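PDB 4PAG: periplasmic binding protein from Sulfurospirillum deleyianum, which probably captures a solute in the periplasm and hands it to an ABC transporter for import, as other members of its binding-protein family do. Local coordinates for residues Ile34-Asp39 with Glu129-Leu134; Ala148-Thr153 with Gln306-Val311. One frame throughout, in Å; residues are numbered along the deposited sequence.

Contact 1. Residues Ile34-Asp39 with Glu129-Leu134; sequences IYVIDD and EVFRYL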
loop_
_atom_site.group_PDB
_atom_site.type_symbol
_atom_site.label_atom_id
_atom_site.label_comp_id
_atom_site.label_asym_id
_atom_site.label_seq_id
_atom_site.Cartn_x
_atom_site.Cartn_y
_atom_site.Cartn_z
ATOM N N ILE A 34 -1.024 1.480 11.489
ATOM C CA ILE A 34 -1.365 1.734 12.892
ATOM C C ILE A 34 -2.878 1.624 13.083
ATOM O O ILE A 34 -3.341 1.086 14.093
ATOM C CB ILE A 34 -0.875 3.113 13.371
ATOM C CG1 ILE A 34 0.658 3.172 13.357
ATOM C CG2 ILE A 34 -1.393 3.405 14.775
ATOM C CD1 ILE A 34 1.233 4.572 13.509
ATOM N N TYR A 35 -3.645 2.118 12.109
ATOM C CA TYR A 35 -5.103 2.043 12.190
ATOM C C TYR A 35 -5.583 0.613 12.457
ATOM O O TYR A 35 -6.378 0.387 13.365
ATOM C CB TYR A 35 -5.809 2.603 10.935
ATOM C CG TYR A 35 -7.276 2.311 11.035
ATOM C CD1 TYR A 35 -8.119 3.130 11.778
ATOM C CD2 TYR A 35 -7.800 1.144 10.499
ATOM C CE1 TYR A 35 -9.456 2.808 11.952
ATOM C CE2 TYR A 35 -9.125 0.813 10.667
ATOM C CZ TYR A 35 -9.953 1.645 11.387
ATOM O OH TYR A 35 -11.277 1.305 11.534
ATOM N N VAL A 36 -5.112 -0.345 11.663
ATOM C CA VAL A 36 -5.616 -1.713 11.778
ATOM C C VAL A 36 -5.137 -2.417 13.052
ATOM O O VAL A 36 -5.770 -3.358 13.490
ATOM C CB VAL A 36 -5.345 -2.584 10.515
ATOM C CG1 VAL A 36 -6.206 -2.103 9.351
ATOM C CG2 VAL A 36 -3.873 -2.612 10.141
ATOM N N ILE A 37 -4.033 -1.960 13.648
ATOM C CA ILE A 37 -3.607 -2.472 14.950
ATOM C C ILE A 37 -4.496 -1.856 16.040
ATOM O O ILE A 37 -5.170 -2.576 16.781
ATOM C CB ILE A 37 -2.111 -2.205 15.224
ATOM C CG1 ILE A 37 -1.249 -2.943 14.201
ATOM C CG2 ILE A 37 -1.724 -2.650 16.636
ATOM C CD1 ILE A 37 0.197 -2.498 14.197
ATOM N N ASP A 38 -4.514 -0.530 16.122
ATOM C CA ASP A 38 -5.391 0.176 17.064
ATOM C C ASP A 38 -5.394 1.661 16.719
ATOM O O ASP A 38 -4.354 2.311 16.774
ATOM C CB ASP A 38 -4.905 -0.034 18.506
ATOM C CG ASP A 38 -5.808 0.613 19.541
ATOM O OD1 ASP A 38 -6.959 0.983 19.225
ATOM O OD2 ASP A 38 -5.355 0.759 20.690
ATOM N N ASP A 39 -6.557 2.193 16.358
ATOM C CA ASP A 39 -6.666 3.603 15.980
ATOM C C ASP A 39 -6.727 4.544 17.183
ATOM O O ASP A 39 -6.480 5.745 17.043
ATOM C CB ASP A 39 -7.880 3.822 15.074
ATOM C CG ASP A 39 -9.191 3.529 15.763
ATOM O OD1 ASP A 39 -9.301 2.453 16.392
ATOM O OD2 ASP A 39 -10.113 4.366 15.660
ATOM N N GLU A 129 6.963 -9.181 10.220
ATOM C CA GLU A 129 7.872 -8.708 11.263
ATOM C C GLU A 129 7.617 -7.248 11.669
ATOM O O GLU A 129 7.740 -6.906 12.843
ATOM C CB GLU A 129 9.333 -8.954 10.881
ATOM C CG GLU A 129 9.766 -10.390 11.146
ATOM C CD GLU A 129 9.682 -10.768 12.623
ATOM O OE1 GLU A 129 10.312 -10.088 13.461
ATOM O OE2 GLU A 129 8.985 -11.745 12.948
ATOM N N VAL A 130 7.214 -6.408 10.718
ATOM C CA VAL A 130 6.891 -5.015 11.025
ATOM C C VAL A 130 5.639 -4.935 11.902
ATOM O O VAL A 130 5.606 -4.180 12.871
ATOM C CB VAL A 130 6.739 -4.167 9.745
ATOM C CG1 VAL A 130 6.207 -2.773 10.067
ATOM C CG2 VAL A 130 8.083 -4.063 9.034
ATOM N N PHE A 131 4.619 -5.726 11.575
ATOM C CA PHE A 131 3.442 -5.820 12.434
ATOM C C PHE A 131 3.802 -6.256 13.862
ATOM O O PHE A 131 3.386 -5.615 14.831
ATOM C CB PHE A 131 2.394 -6.766 11.835
ATOM C CG PHE A 131 1.437 -6.094 10.899
ATOM C CD1 PHE A 131 0.534 -5.161 11.378
ATOM C CD2 PHE A 131 1.419 -6.411 9.544
ATOM C CE1 PHE A 131 -0.368 -4.542 10.529
ATOM C CE2 PHE A 131 0.527 -5.788 8.688
ATOM C CZ PHE A 131 -0.372 -4.858 9.179
ATOM N N ARG A 132 4.582 -7.322 13.998
ATOM C CA ARG A 132 4.997 -7.780 15.331
ATOM C C ARG A 132 5.775 -6.694 16.106
ATOM O O ARG A 132 5.554 -6.480 17.300
ATOM C CB ARG A 132 5.832 -9.055 15.222
ATOM C CG ARG A 132 5.035 -10.235 14.697
ATOM C CD ARG A 132 5.794 -11.549 14.757
ATOM N NE ARG A 132 5.056 -12.553 13.995
ATOM C CZ ARG A 132 5.381 -13.007 12.786
ATOM N NH1 ARG A 132 6.485 -12.599 12.158
ATOM N NH2 ARG A 132 4.596 -13.906 12.207
ATOM N N TYR A 133 6.682 -6.019 15.413
ATOM C CA TYR A 133 7.464 -4.929 15.984
ATOM C C TYR A 133 6.550 -3.826 16.497
ATOM O O TYR A 133 6.679 -3.395 17.639
ATOM C CB TYR A 133 8.421 -4.383 14.928
ATOM C CG TYR A 133 9.290 -3.233 15.375
ATOM C CD1 TYR A 133 10.412 -3.455 16.160
ATOM C CD2 TYR A 133 9.003 -1.921 14.992
ATOM C CE1 TYR A 133 11.222 -2.405 16.558
ATOM C CE2 TYR A 133 9.811 -0.863 15.392
ATOM C CZ TYR A 133 10.919 -1.115 16.169
ATOM O OH TYR A 133 11.742 -0.083 16.574
ATOM N N LEU A 134 5.610 -3.384 15.665
ATOM C CA LEU A 134 4.672 -2.340 16.082
ATOM C C LEU A 134 3.779 -2.776 17.247
ATOM O O LEU A 134 3.433 -1.958 18.099
ATOM C CB LEU A 134 3.840 -1.847 14.895
ATOM C CG LEU A 134 4.621 -1.028 13.872
ATOM C CD1 LEU A 134 3.692 -0.517 12.785
ATOM C CD2 LEU A 134 5.353 0.134 14.533
#

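Contact 2. Residues Ala148-Thr153 with Gln306-Val311; sequences ANMAQT and QLFFGV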
loop_
_atom_site.group_PDB
_atom_site.type_symbol
_atom_site.label_atom_id
_atom_site.label_comp_id
_atom_site.label_asym_id
_atom_site.label_seq_id
_atom_site.Cartn_x
_atom_site.Cartn_y
_atom_site.Cartn_z
ATOM N N ALA A 148 -0.058 -10.262 11.638
ATOM C CA ALA A 148 1.205 -10.777 11.137
ATOM C C ALA A 148 1.078 -12.212 10.645
ATOM O O ALA A 148 1.645 -12.563 9.620
ATOM C CB ALA A 148 2.289 -10.693 12.211
ATOM N N ASN A 149 0.334 -13.039 11.369
ATOM C CA ASN A 149 0.179 -14.437 10.983
ATOM C C ASN A 149 -0.569 -14.607 9.657
ATOM O O ASN A 149 -0.155 -15.406 8.818
ATOM C CB ASN A 149 -0.482 -15.236 12.104
ATOM C CG ASN A 149 0.496 -15.596 13.207
ATOM O OD1 ASN A 149 1.631 -15.985 12.945
ATOM N ND2 ASN A 149 0.068 -15.448 14.445
HETATM N N MSE A 150 -1.642 -13.846 9.459
HETATM C CA MSE A 150 -2.373 -13.864 8.176
HETATM C C MSE A 150 -1.494 -13.327 7.071
HETATM O O MSE A 150 -1.436 -13.901 5.980
HETATM C CB MSE A 150 -3.698 -13.101 8.213
HETATM C CG MSE A 150 -4.419 -13.246 6.865
HETATM SE SE MSE A 150 -6.232 -12.467 6.878
HETATM C CE MSE A 150 -7.126 -13.988 7.750
ATOM N N ALA A 151 -0.798 -12.231 7.348
ATOM C CA ALA A 151 0.171 -11.682 6.416
ATOM C C ALA A 151 1.181 -12.753 5.990
ATOM O O ALA A 151 1.394 -12.976 4.790
ATOM C CB ALA A 151 0.877 -10.478 7.033
ATOM N N GLN A 152 1.778 -13.435 6.967
ATOM C CA GLN A 152 2.788 -14.452 6.669
ATOM C C GLN A 152 2.231 -15.561 5.771
ATOM O O GLN A 152 2.863 -15.951 4.781
ATOM C CB GLN A 152 3.352 -15.059 7.966
ATOM C CG GLN A 152 4.568 -15.946 7.751
ATOM C CD GLN A 152 5.756 -15.155 7.246
ATOM O OE1 GLN A 152 6.390 -14.426 8.004
ATOM N NE2 GLN A 152 6.048 -15.275 5.960
ATOM N N THR A 153 1.048 -16.059 6.110
ATOM C CA THR A 153 0.410 -17.117 5.326
ATOM C C THR A 153 0.142 -16.682 3.892
ATOM O O THR A 153 0.492 -17.392 2.951
ATOM C CB THR A 153 -0.913 -17.550 5.976
ATOM O OG1 THR A 153 -0.627 -18.073 7.272
ATOM C CG2 THR A 153 -1.631 -18.614 5.144
ATOM N N GLN A 306 -12.393 -9.222 7.259
ATOM C CA GLN A 306 -12.935 -9.598 8.562
ATOM C C GLN A 306 -11.928 -9.333 9.665
ATOM O O GLN A 306 -12.263 -8.712 10.672
ATOM C CB GLN A 306 -13.361 -11.069 8.587
ATOM C CG GLN A 306 -14.240 -11.433 9.781
ATOM C CD GLN A 306 -13.476 -11.766 11.054
ATOM O OE1 GLN A 306 -12.315 -12.192 11.022
ATOM N NE2 GLN A 306 -14.147 -11.598 12.193
ATOM N N LEU A 307 -10.698 -9.777 9.460
ATOM C CA LEU A 307 -9.654 -9.674 10.481
ATOM C C LEU A 307 -9.085 -8.261 10.555
ATOM O O LEU A 307 -9.006 -7.671 11.646
ATOM C CB LEU A 307 -8.536 -10.686 10.210
ATOM C CG LEU A 307 -7.335 -10.635 11.164
ATOM C CD1 LEU A 307 -7.765 -10.953 12.591
ATOM C CD2 LEU A 307 -6.238 -11.582 10.715
ATOM N N PHE A 308 -8.701 -7.707 9.406
ATOM C CA PHE A 308 -8.040 -6.391 9.385
ATOM C C PHE A 308 -8.976 -5.231 9.702
ATOM O O PHE A 308 -8.579 -4.305 10.404
ATOM C CB PHE A 308 -7.288 -6.152 8.060
ATOM C CG PHE A 308 -5.960 -6.846 7.998
ATOM C CD1 PHE A 308 -5.891 -8.204 7.778
ATOM C CD2 PHE A 308 -4.778 -6.145 8.222
ATOM C CE1 PHE A 308 -4.671 -8.862 7.750
ATOM C CE2 PHE A 308 -3.558 -6.792 8.188
ATOM C CZ PHE A 308 -3.501 -8.157 7.955
ATOM N N PHE A 309 -10.215 -5.286 9.213
ATOM C CA PHE A 309 -11.153 -4.171 9.360
ATOM C C PHE A 309 -12.350 -4.478 10.261
ATOM O O PHE A 309 -13.073 -3.564 10.644
ATOM C CB PHE A 309 -11.628 -3.687 7.980
ATOM C CG PHE A 309 -10.536 -3.059 7.158
ATOM C CD1 PHE A 309 -10.066 -1.787 7.473
ATOM C CD2 PHE A 309 -9.958 -3.735 6.091
ATOM C CE1 PHE A 309 -9.046 -1.204 6.734
ATOM C CE2 PHE A 309 -8.940 -3.153 5.347
ATOM C CZ PHE A 309 -8.483 -1.887 5.671
ATOM N N GLY A 310 -12.555 -5.748 10.610
ATOM C CA GLY A 310 -13.717 -6.134 11.404
ATOM C C GLY A 310 -15.010 -6.006 10.619
ATOM O O GLY A 310 -16.061 -5.739 11.196
ATOM N N VAL A 311 -14.933 -6.196 9.303
ATOM C CA VAL A 311 -16.063 -5.955 8.411
ATOM C C VAL A 311 -16.431 -7.228 7.657
ATOM O O VAL A 311 -15.565 -7.885 7.082
ATOM C CB VAL A 311 -15.743 -4.838 7.405
ATOM C CG1 VAL A 311 -16.834 -4.726 6.350
ATOM C CG2 VAL A 311 -15.581 -3.512 8.136
#

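Contact 1. Residues Ile34-Asp39 with Glu129-Leu134
The Phe131 ring receives its partners from 34-39 at one edge, near its plane: the CG2 methyl of Val36 stands 4.0 Å from Phe131 CE1. Further along that edge the CD1 methyl of Ile37 lies 3.9 Å from Phe131 CD1, with Ile37 CG1 at 4.0 Å from the same ring atom. Neither of its faces is used in this contact. The other flat group, the Arg132 guanidinium, has the Glu129 carboxylate carbon at its edge. The arrangement is helix-helix packing within a periplasmic solute-binding fold, the last turn of helix 28-37 lying against helix 127-138. The contact is purely apolar: no hydrogen bond crosses it, and 197 Å² is buried. Ile37 reaches this far because CG1 lies anti to the carbonyl carbon and the chain then runs on extended (chi2 167°). Its side chain crosses that of Leu134 at about a right angle, so CD1 also meets the Leu134 CB at 3.8 Å. Shortening Ile37 to an alanine removes CG1 and CD1 and is likely to leave the Phe131 edge and Leu134 CB unbridged, opening a gap between the helices. Met33, one turn before Ile37, extends the apolar surface on Phe131 and Leu134, and Leu147 of helix 141-163 also touches Phe131. Away from the interface, Arg132 NH1 forms a salt bridge with Glu129 OE2 at 2.8 Å; the bond is bent (138° at the hydrogen) and comes from the anti side but 30° out of the carboxylate plane. On the opposing segment, Asp38 N donates to Ile34 O at 2.8 Å.

Contact 2. Residues Ala148-Thr153 with Gln306-Val311
Met150, present as selenomethionine, and Leu307 reach toward each other tip to tip, while Phe308 takes the same side chain at its ring edge. The Met150 chain leaves the helix extended, with CG anti to the backbone N (chi1 -177°), and bends only at its last torsion. This curls it about the Leu307 CD2 methyl, which lies 3.9 Å from Met150 CB and equally near Met150 CE. Against Phe308 the selenium sits at the ring edge, close to its plane: Met150 SE is 5.3 Å from the ring centroid, 89° off the normal, and 4.0 Å from Phe308 CE1. That geometry defines an edge-on Met-aromatic contact, with no face of the ring involved. The crossing is wholly apolar and buries 168 Å². Behind Met150, Asn149 O accepts from both Thr153 N and Thr153 OG1, which arrive from opposite faces of its carbonyl plane; the hydroxyl bond is 3.1 Å. Phe308 is further held by stacking on Phe304, by the ring of Phe275 and by Leu147, which also touches Leu307. The contact thus lays the C-terminal end of helix 297-309 against helix 141-163, consistent with the long helix joining the two lobes in this family, whose other flank carries helix 127-138 through Ala148 and Gln152.

Overall arrangement
Contact 1 and contact 2 are neighbouring patches of one helical cluster, their centres 11 Å apart and on the same side of the chain's centre. They touch directly: Phe131 CZ lies 3.9 Å from Phe308 CE2, joining the two aromatic side chains, and Val36 CG1 lies 3.4 Å from Phe308 O. Arg132 CG packs on Ala148 CB at 3.7 Å, where helices 127-138 and 141-163, consecutive in the chain and running roughly antiparallel here, meet. Arg143 ties both contacts by hydrogen bonds, NH2 to Val36 O and NH1 to Leu307 O. Neither contact supplies a residue to the bound histidine, whose pocket includes Asn55, Lys263 and Tyr321.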